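Local coordinates for hydrogenase maturation protease HycI (Thermococcus kodakarensis KOD1, PDB 5ZBY), which probably acts as an endopeptidase of the peptidase A31 family, cleaving the C-terminal extension of a [NiFe] hydrogenase large subunit during its maturation, at residues A[26-30]-A[72-76]. Residues are numbered along the deposited sequence.
Sequences DDAFG and FVDAI
A water-bridged helix-on-strand contact joins the 3-10 turn and adjoining helical residues Phe29 and Gly30 to the C-terminal end of the central parallel strand 69-75, with no direct hydrogen bond between them. Closest CA pairs are Asp27–Ala75 (5.5 Å) and Gly30–Asp74 (4.4 Å). The turn closes through Phe29 N to Asp26 O (3.1 Å). Gly30 CA lies 3.5 Å from Val73 O in a CA-H...O contact; a CB at this position would clash with that oxygen. In alpha/beta folds like this one, with its mixed five-stranded sheet (order 2-1-3-5-4), C-terminal ends of parallel strands commonly border the active site; here Asp74, its CB pointing away, hydrogen-bonds through OD1 an EPE molecule, probably from the crystallisation liquor. Phe29 (chi1 t) lies obliquely over the extended strand, CE2 3.5 Å from Val73 CG1 and CB 4.0 Å from Ala75 CB, with helix 138-156 packed against it. One water accepts from Gly30 N (2.8 Å) and Ala75 N (3.1 Å) and donates to Asp27 O (2.7 Å). Another donates to Asp27 OD1 (2.7 Å) and Ala75 O (3.0 Å), while Asp27 OD2 salt-bridges Arg24.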
# COMPACT_ATOMS: atom_id res chain seq x y z
N ASP A 26 2.79 -13.82 5.72
CA ASP A 26 1.93 -12.63 5.84
C ASP A 26 2.46 -11.44 5.06
O ASP A 26 1.73 -10.45 4.89
CB ASP A 26 1.78 -12.25 7.31
CG ASP A 26 0.94 -13.26 8.10
OD1 ASP A 26 0.12 -13.97 7.49
OD2 ASP A 26 1.02 -13.23 9.34
N ASP A 27 3.72 -11.48 4.60
CA ASP A 27 4.24 -10.42 3.70
C ASP A 27 3.55 -10.42 2.34
O ASP A 27 3.77 -9.48 1.54
CB ASP A 27 5.76 -10.58 3.50
CG ASP A 27 6.56 -9.79 4.50
OD1 ASP A 27 5.95 -9.03 5.28
OD2 ASP A 27 7.81 -9.91 4.50
N ALA A 28 2.67 -11.38 2.10
CA ALA A 28 1.85 -11.34 0.88
C ALA A 28 0.82 -10.22 0.95
O ALA A 28 0.21 -9.88 -0.05
CB ALA A 28 1.14 -12.64 0.65
N PHE A 29 0.56 -9.69 2.15
CA PHE A 29 -0.59 -8.78 2.34
C PHE A 29 -0.81 -7.75 1.21
O PHE A 29 -1.90 -7.70 0.63
CB PHE A 29 -0.43 -8.02 3.65
CG PHE A 29 -1.53 -7.03 3.89
CD1 PHE A 29 -2.78 -7.45 4.27
CD2 PHE A 29 -1.28 -5.68 3.74
CE1 PHE A 29 -3.82 -6.53 4.47
CE2 PHE A 29 -2.31 -4.76 3.94
CZ PHE A 29 -3.58 -5.20 4.32
N GLY A 30 0.21 -6.95 0.90
CA GLY A 30 0.03 -5.83 -0.02
C GLY A 30 -0.30 -6.31 -1.42
O GLY A 30 -1.12 -5.71 -2.12
N PHE A 72 0.30 3.46 -0.83
CA PHE A 72 1.11 2.25 -0.73
C PHE A 72 0.45 1.34 0.26
O PHE A 72 -0.06 1.82 1.26
CB PHE A 72 2.54 2.58 -0.29
CG PHE A 72 3.31 3.29 -1.38
CD1 PHE A 72 3.54 4.65 -1.32
CD2 PHE A 72 3.76 2.58 -2.48
CE1 PHE A 72 4.24 5.31 -2.37
CE2 PHE A 72 4.44 3.25 -3.53
CZ PHE A 72 4.70 4.58 -3.46
N VAL A 73 0.40 0.05 -0.02
CA VAL A 73 -0.24 -0.89 0.90
C VAL A 73 0.79 -1.99 1.18
O VAL A 73 1.34 -2.58 0.25
CB VAL A 73 -1.51 -1.51 0.31
CG1 VAL A 73 -2.16 -2.50 1.28
CG2 VAL A 73 -2.54 -0.42 -0.15
N ASP A 74 1.12 -2.24 2.45
CA ASP A 74 2.22 -3.18 2.77
C ASP A 74 1.94 -3.84 4.15
O ASP A 74 1.23 -3.30 4.98
CB ASP A 74 3.57 -2.42 2.80
CG ASP A 74 4.80 -3.35 2.75
OD1 ASP A 74 4.64 -4.55 2.44
OD2 ASP A 74 5.91 -2.84 2.95
N ALA A 75 2.47 -5.04 4.35
CA ALA A 75 2.60 -5.56 5.69
C ALA A 75 3.68 -4.80 6.46
O ALA A 75 4.83 -4.80 6.06
CB ALA A 75 2.97 -7.06 5.63
N ILE A 76 3.33 -4.22 7.60
CA ILE A 76 4.24 -3.36 8.33
C ILE A 76 4.29 -3.83 9.76
O ILE A 76 3.23 -3.99 10.38
CB ILE A 76 3.74 -1.87 8.31
CG1 ILE A 76 3.70 -1.32 6.89
CG2 ILE A 76 4.59 -1.02 9.23
CD1 ILE A 76 5.04 -1.26 6.23
O HOH W 1 2.76 -7.00 2.03
O HOH W 2 6.41 -7.14 7.17